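Local coordinates for protein branched-chain alpha-ketoacid decarboxylase (Lactococcus lactis, PDB 2VBF) that probably decarboxylates branched-chain and aromatic alpha-keto acids to aldehydes, working with bound thiamine diphosphate and a magnesium ion, at residues T390-T395 / L412-R417; T395-Q400 / R417-P422; R445-I450 / E534-V539. All blocks are in the same frame, centred on the assembly; numbering follows the deposited sequence. Where two conformers were deposited one is given.

Contact 1: T390-T395 / L412-R417; sequences TQSNET and LKSNSR
Two neighbouring parallel strands of the C-terminal thiamine diphosphate-binding domain begin here: Glu394 and Thr395 open strand 394-398 beside Arg417, the first residue of strand 417-419, while a type II turn from Lys413 to Ser416 lies against the loop that follows helix 379-389. The first rung of the sheet is the bond from Arg417 N to Glu394 O, 2.8 Å long. Just before it, Ser416 OG links both ends of the opposing loop. It accepts from Glu394 N at 3.2 Å, nearly straight, and gives a weak bond to Gln391 O; the hydroxyl thus receives the Glu394 N-H just ahead of the first backbone rung. The turn itself contributes Ser414 O, which receives Asn393 N at 3.1 Å. At the start of the turn, Lys413 lays its aliphatic chain alongside the backbone and bends at its last torsion to bring NZ 2.7 Å from Thr390 O, with a second, weak bond to Ser388 O. Asn393 and Asn415 have matching first torsions (chi1 -163° and -165°), which set their amides side by side with planes 19° apart. Their facing OD1 and ND2 are badly angled for a hydrogen bond; instead, one water donates to both Asn393 OD1 and Asn415 O. Beyond the rung, Arg417 forms a salt bridge with Asp441 and Thr395 OG1 bonds to Ser444. A second water lies 2.8 Å from Thr395 OG1 and accepts from Arg417 NH2, also at 2.8 Å.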
# COMPACT_ATOMS: atom_id res chain seq x y z
N THR A 390 6.22 19.71 26.38
CA THR A 390 6.99 18.51 26.06
C THR A 390 8.11 18.40 27.09
O THR A 390 8.66 19.42 27.53
CB THR A 390 7.51 18.50 24.60
OG1 THR A 390 6.42 18.28 23.70
CG2 THR A 390 8.52 17.40 24.38
N GLN A 391 8.40 17.17 27.49
CA GLN A 391 9.39 16.87 28.53
C GLN A 391 10.66 16.25 27.95
O GLN A 391 10.74 15.93 26.76
CB GLN A 391 8.77 15.90 29.55
CG GLN A 391 7.55 16.45 30.26
CD GLN A 391 6.82 15.41 31.12
OE1 GLN A 391 7.26 14.27 31.26
NE2 GLN A 391 5.70 15.83 31.70
N SER A 392 11.67 16.10 28.81
CA SER A 392 12.86 15.33 28.46
C SER A 392 12.51 13.85 28.24
O SER A 392 11.47 13.36 28.71
CB SER A 392 13.89 15.44 29.59
OG SER A 392 13.36 14.93 30.80
N ASN A 393 13.38 13.14 27.53
CA ASN A 393 13.21 11.72 27.21
C ASN A 393 11.87 11.41 26.54
O ASN A 393 11.20 10.43 26.87
CB ASN A 393 13.40 10.84 28.46
CG ASN A 393 13.64 9.34 28.12
OD1 ASN A 393 14.24 8.98 27.09
ND2 ASN A 393 13.19 8.47 29.02
N GLU A 394 11.46 12.27 25.61
CA GLU A 394 10.28 12.01 24.76
C GLU A 394 10.68 11.96 23.30
O GLU A 394 11.73 12.49 22.93
CB GLU A 394 9.24 13.11 24.92
CG GLU A 394 8.57 13.14 26.27
CD GLU A 394 7.51 14.22 26.37
OE1 GLU A 394 7.62 15.28 25.71
OE2 GLU A 394 6.57 14.03 27.14
N THR A 395 9.83 11.33 22.50
CA THR A 395 10.00 11.33 21.05
C THR A 395 8.75 11.98 20.45
O THR A 395 7.62 11.52 20.71
CB THR A 395 10.23 9.90 20.49
OG1 THR A 395 11.42 9.35 21.06
CG2 THR A 395 10.39 9.94 18.96
N LEU A 412 13.40 20.92 21.40
CA LEU A 412 13.24 19.72 22.18
C LEU A 412 14.09 19.84 23.43
O LEU A 412 15.12 20.53 23.45
CB LEU A 412 13.68 18.49 21.39
CG LEU A 412 12.93 18.25 20.07
CD1 LEU A 412 13.60 17.13 19.28
CD2 LEU A 412 11.47 17.94 20.34
N LYS A 413 13.64 19.14 24.46
CA LYS A 413 14.36 19.08 25.72
C LYS A 413 15.41 17.98 25.69
O LYS A 413 15.58 17.26 24.70
CB LYS A 413 13.37 18.91 26.87
CG LYS A 413 12.38 20.06 26.90
CD LYS A 413 11.65 20.23 28.19
CE LYS A 413 10.87 21.54 28.21
NZ LYS A 413 9.99 21.74 27.01
N SER A 414 16.15 17.87 26.78
CA SER A 414 17.25 16.93 26.85
C SER A 414 16.81 15.48 26.57
O SER A 414 15.74 15.06 27.02
CB SER A 414 17.89 17.02 28.23
OG SER A 414 16.92 16.72 29.21
N ASN A 415 17.65 14.75 25.84
CA ASN A 415 17.42 13.35 25.46
C ASN A 415 16.10 13.10 24.72
O ASN A 415 15.58 11.97 24.71
CB ASN A 415 17.53 12.43 26.68
CG ASN A 415 17.68 10.98 26.31
OD1 ASN A 415 18.48 10.61 25.45
ND2 ASN A 415 16.88 10.13 26.93
N SER A 416 15.58 14.13 24.09
CA SER A 416 14.36 14.00 23.31
C SER A 416 14.68 13.88 21.83
O SER A 416 15.71 14.39 21.34
CB SER A 416 13.42 15.16 23.59
OG SER A 416 12.85 15.02 24.88
N ARG A 417 13.79 13.20 21.11
CA ARG A 417 13.99 12.93 19.70
C ARG A 417 12.78 13.35 18.88
O ARG A 417 11.72 13.67 19.42
CB ARG A 417 14.30 11.47 19.53
CG ARG A 417 15.60 11.13 20.22
CD ARG A 417 16.14 9.82 19.79
NE ARG A 417 15.44 8.69 20.40
CZ ARG A 417 15.58 8.30 21.67
NH1 ARG A 417 16.36 8.98 22.51
NH2 ARG A 417 14.92 7.23 22.12
O HOH W 1 14.04 9.84 24.42
O HOH W 2 12.73 6.98 20.35

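Contact 2: T395-Q400 / R417-P422; sequences TIVAEQ and RFIGQP
Ile396 uses both its N-H and its C=O toward strand 417-419: its N donates to Arg417 O at 2.8 Å, and its O accepts from Ile419 N, also at 2.8 Å. Ala398 N continues the series to Ile419 O at 3.0 Å. Past this point the chains separate, and water bridges the gap. One water donates to Ala398 O while accepting from Gln400 NE2 and Gln421 N; another donates to Gln400 OE1 and Pro422 O, so both ends of the Gln400 amide are held. The pair of strands, with helix 402-407 between them in sequence, forms a beta-alpha-beta crossover, and Phe418 packs on Phe404 and Ala407 of that helix. Its ring is carried there by a CG anti to the backbone N (chi1 -171°), where Ile396 CG2 meets the CE1 atom of Phe418 at 3.9 Å and Ala398 CB approaches its CZ at 4.0 Å. On the other face, Val397 and Ile419 lie side by side, Val397 CG1 being 4.0 Å from Ile419 CB, and pack against helix 430-440, Val397 on Thr430 and Ala434 and Ile419 on Ser437. Gln400 stands close to Gly425 and Ile427 of the cofactor site, its side chain about 5 Å from thiamine diphosphate.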
# COMPACT_ATOMS: atom_id res chain seq x y z
N THR A 395 9.83 11.33 22.50
CA THR A 395 10.00 11.33 21.05
C THR A 395 8.75 11.98 20.45
O THR A 395 7.62 11.52 20.71
CB THR A 395 10.23 9.90 20.49
OG1 THR A 395 11.42 9.35 21.06
CG2 THR A 395 10.39 9.94 18.96
N ILE A 396 8.96 13.06 19.69
CA ILE A 396 7.88 13.74 18.96
C ILE A 396 7.85 13.22 17.53
O ILE A 396 8.87 13.22 16.84
CB ILE A 396 8.05 15.28 18.96
CG1 ILE A 396 7.80 15.85 20.37
CG2 ILE A 396 7.09 15.92 17.96
CD1 ILE A 396 7.75 17.38 20.43
N VAL A 397 6.69 12.75 17.10
CA VAL A 397 6.52 12.25 15.74
C VAL A 397 5.47 13.13 15.07
O VAL A 397 4.39 13.35 15.63
CB VAL A 397 6.09 10.76 15.72
CG1 VAL A 397 6.10 10.20 14.30
CG2 VAL A 397 6.94 9.91 16.66
N ALA A 398 5.80 13.68 13.90
CA ALA A 398 4.93 14.68 13.26
C ALA A 398 4.72 14.43 11.76
O ALA A 398 5.67 14.38 10.98
CB ALA A 398 5.44 16.07 13.49
N GLU A 399 3.45 14.32 11.38
CA GLU A 399 3.07 13.97 10.01
C GLU A 399 3.14 15.19 9.08
O GLU A 399 2.91 16.32 9.49
CB GLU A 399 1.65 13.41 10.01
CG GLU A 399 1.16 12.85 8.67
CD GLU A 399 2.10 11.80 8.13
OE1 GLU A 399 1.91 10.62 8.48
OE2 GLU A 399 3.02 12.16 7.38
N GLN A 400 3.44 14.92 7.81
CA GLN A 400 3.34 15.94 6.76
C GLN A 400 1.95 16.59 6.81
O GLN A 400 0.94 15.90 6.93
CB GLN A 400 3.62 15.32 5.38
CG GLN A 400 5.05 14.78 5.22
CD GLN A 400 6.10 15.85 5.50
OE1 GLN A 400 6.25 16.81 4.75
NE2 GLN A 400 6.84 15.68 6.60
N ARG A 417 13.79 13.20 21.11
CA ARG A 417 13.99 12.93 19.70
C ARG A 417 12.78 13.35 18.88
O ARG A 417 11.72 13.67 19.42
CB ARG A 417 14.30 11.47 19.53
CG ARG A 417 15.60 11.13 20.22
CD ARG A 417 16.14 9.82 19.79
NE ARG A 417 15.44 8.69 20.40
CZ ARG A 417 15.58 8.30 21.67
NH1 ARG A 417 16.36 8.98 22.51
NH2 ARG A 417 14.92 7.23 22.12
N PHE A 418 12.98 13.34 17.57
CA PHE A 418 11.96 13.75 16.60
C PHE A 418 11.98 12.74 15.45
O PHE A 418 13.05 12.28 15.03
CB PHE A 418 12.30 15.15 16.10
CG PHE A 418 11.23 15.77 15.25
CD1 PHE A 418 10.27 16.59 15.83
CD2 PHE A 418 11.21 15.58 13.87
CE1 PHE A 418 9.29 17.20 15.03
CE2 PHE A 418 10.24 16.18 13.09
CZ PHE A 418 9.28 17.00 13.67
N ILE A 419 10.79 12.41 14.96
CA ILE A 419 10.64 11.65 13.74
C ILE A 419 9.69 12.42 12.80
O ILE A 419 8.55 12.72 13.15
CB ILE A 419 10.12 10.24 13.99
CG1 ILE A 419 11.16 9.42 14.74
CG2 ILE A 419 9.73 9.60 12.64
CD1 ILE A 419 10.71 7.99 15.10
N GLY A 420 10.23 12.78 11.65
CA GLY A 420 9.48 13.37 10.55
C GLY A 420 10.11 12.88 9.25
O GLY A 420 11.26 12.44 9.23
N GLN A 421 9.35 12.95 8.16
CA GLN A 421 9.75 12.33 6.89
C GLN A 421 9.64 13.35 5.76
O GLN A 421 8.86 13.18 4.84
CB GLN A 421 8.86 11.11 6.63
CG GLN A 421 9.37 10.13 5.59
CD GLN A 421 8.31 9.13 5.17
OE1 GLN A 421 7.14 9.49 4.98
NE2 GLN A 421 8.71 7.87 5.02
N PRO A 422 10.43 14.44 5.83
CA PRO A 422 10.24 15.54 4.86
C PRO A 422 10.69 15.28 3.43
O PRO A 422 10.22 15.99 2.52
CB PRO A 422 11.08 16.67 5.47
CG PRO A 422 12.13 15.98 6.28
CD PRO A 422 11.48 14.74 6.81
O HOH W 2 12.73 6.98 20.35
O HOH W 3 6.58 13.40 8.45
O HOH W 4 5.49 11.27 6.86
O HOH W 5 7.81 17.32 2.50

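Contact 3: R445-I450 / E534-V539; sequences RHLLFI and EAQADV
Arg445 leaves the strand with CG anti to its backbone N (chi1 -168°) and then swings at an unusual chi2 of 94°, which carries the guanidinium across to the carbonyls of Ala535 and Asp538. NH1 of Arg445 donates to Ala535 O at 3.0 Å, with the oxygen tilted from the guanidinium plane, and its NH2 adds a weak bond to Asp538 O at 3.1 Å. A water at the edge of the group, in its plane, accepts from Arg445 NH1 and donates to Gln536 O and to Gln536 OE1. Over one face lies Val539 CA, 3.5 Å above the plane and offset toward the rim. The contact thus joins the start of strand 445-451 to the C-terminal end of helix 525-537 in the alpha/beta fold, with carbonyls at the helix end, where the partial negative charge would probably suit the guanidinium. Arg445 NE is held separately by Asn471 O. Replacing the arginine by an alanine would probably cost Ala535 O and Asp538 O their side-chain donor and leave the water short of one partner. Deeper in, Leu447 CD2 touches Gln536 NE2 at 3.9 Å, the two side chains crossing at about a right angle. That NE2 also faces Glu394 OE2, too closely in the model for the bond to be judged well. Ile473 of strand 473-478 packs against Arg445, Ala535 and Gln536.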
# COMPACT_ATOMS: atom_id res chain seq x y z
N ARG A 445 8.78 8.26 25.91
CA ARG A 445 7.34 8.48 25.68
C ARG A 445 7.16 9.16 24.33
O ARG A 445 7.65 10.26 24.12
CB ARG A 445 6.70 9.34 26.78
CG ARG A 445 5.14 9.37 26.76
CD ARG A 445 4.58 8.32 27.68
NE ARG A 445 3.14 8.06 27.54
CZ ARG A 445 2.19 8.50 28.38
NH1 ARG A 445 2.49 9.29 29.40
NH2 ARG A 445 0.93 8.15 28.18
N HIS A 446 6.41 8.51 23.45
CA HIS A 446 6.11 9.04 22.14
C HIS A 446 4.84 9.88 22.12
O HIS A 446 3.78 9.45 22.61
CB HIS A 446 6.02 7.91 21.11
CG HIS A 446 7.36 7.37 20.73
ND1 HIS A 446 8.26 6.90 21.67
CD2 HIS A 446 7.96 7.22 19.53
CE1 HIS A 446 9.36 6.48 21.06
NE2 HIS A 446 9.20 6.67 19.75
N LEU A 447 4.99 11.06 21.54
CA LEU A 447 3.90 11.99 21.28
C LEU A 447 3.76 12.10 19.76
O LEU A 447 4.68 12.54 19.08
CB LEU A 447 4.22 13.36 21.87
CG LEU A 447 4.01 13.51 23.39
CD1 LEU A 447 4.97 12.66 24.21
CD2 LEU A 447 4.14 14.97 23.76
N LEU A 448 2.60 11.66 19.25
CA LEU A 448 2.28 11.71 17.81
C LEU A 448 1.33 12.85 17.48
O LEU A 448 0.29 12.99 18.12
CB LEU A 448 1.62 10.40 17.38
CG LEU A 448 1.09 10.32 15.94
CD1 LEU A 448 2.25 10.46 14.94
CD2 LEU A 448 0.31 9.04 15.72
N PHE A 449 1.69 13.61 16.46
CA PHE A 449 0.82 14.61 15.88
C PHE A 449 0.57 14.22 14.43
O PHE A 449 1.49 14.26 13.60
CB PHE A 449 1.46 15.99 15.98
CG PHE A 449 1.71 16.41 17.41
CD1 PHE A 449 0.73 17.06 18.13
CD2 PHE A 449 2.91 16.11 18.03
CE1 PHE A 449 0.94 17.43 19.45
CE2 PHE A 449 3.13 16.47 19.35
CZ PHE A 449 2.14 17.13 20.06
N ILE A 450 -0.66 13.83 14.15
CA ILE A 450 -1.07 13.37 12.83
C ILE A 450 -2.39 14.03 12.43
O ILE A 450 -3.29 14.21 13.26
CB ILE A 450 -1.16 11.83 12.77
CG1 ILE A 450 -1.42 11.35 11.34
CG2 ILE A 450 -2.22 11.27 13.74
CD1 ILE A 450 -1.21 9.84 11.16
N GLU A 534 -2.52 15.60 32.00
CA GLU A 534 -3.17 14.35 32.39
C GLU A 534 -2.48 13.18 31.69
O GLU A 534 -2.07 12.20 32.33
CB GLU A 534 -4.66 14.43 32.00
CG GLU A 534 -5.54 13.23 32.32
CD GLU A 534 -6.94 13.34 31.70
OE1 GLU A 534 -7.23 14.37 31.05
OE2 GLU A 534 -7.74 12.39 31.84
N ALA A 535 -2.33 13.30 30.37
CA ALA A 535 -1.67 12.27 29.55
C ALA A 535 -0.23 12.03 30.00
O ALA A 535 0.16 10.88 30.27
CB ALA A 535 -1.70 12.66 28.06
N GLN A 536 0.55 13.10 30.11
CA GLN A 536 1.96 13.00 30.53
C GLN A 536 2.15 12.35 31.90
O GLN A 536 3.09 11.59 32.12
CB GLN A 536 2.60 14.39 30.56
CG GLN A 536 2.79 14.97 29.19
CD GLN A 536 3.99 14.40 28.48
OE1 GLN A 536 4.35 13.24 28.68
NE2 GLN A 536 4.62 15.22 27.65
N ALA A 537 1.25 12.66 32.83
CA ALA A 537 1.28 12.09 34.18
C ALA A 537 1.01 10.59 34.17
O ALA A 537 1.65 9.83 34.90
CB ALA A 537 0.27 12.80 35.07
N ASP A 538 0.06 10.16 33.34
CA ASP A 538 -0.41 8.79 33.31
C ASP A 538 0.38 7.99 32.28
O ASP A 538 -0.03 7.86 31.12
CB ASP A 538 -1.91 8.79 33.00
CG ASP A 538 -2.53 7.41 32.93
OD1 ASP A 538 -1.93 6.41 33.39
OD2 ASP A 538 -3.65 7.33 32.39
N VAL A 539 1.52 7.45 32.70
CA VAL A 539 2.43 6.72 31.81
C VAL A 539 1.97 5.29 31.46
O VAL A 539 2.56 4.64 30.59
CB VAL A 539 3.86 6.65 32.40
CG1 VAL A 539 4.39 8.05 32.68
CG2 VAL A 539 3.88 5.78 33.68
O HOH W 6 5.02 10.90 30.09

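Overall arrangement
The three contacts illustrate how a parallel sheet is built up from the N-terminal ends of its strands toward the C-terminal ends, where the cofactor lies. In the six-stranded sheet of the cofactor-binding domain, strand 417-419 is outermost within this chain, 394-398 comes next and 445-451 follows. Contacts 1 and 2 are successive levels of the first pair: they share Thr395 and Arg417, their segments alternate along the chain, and their centres lie 13 Å apart. Contact 3 comes later in sequence, its centre 12 Å from that of contact 1 and 14 Å from that of contact 2, and ties in helix 525-537; Thr395 O and Leu447 N connect it to both. Contact 2 alone ends beside thiamine diphosphate.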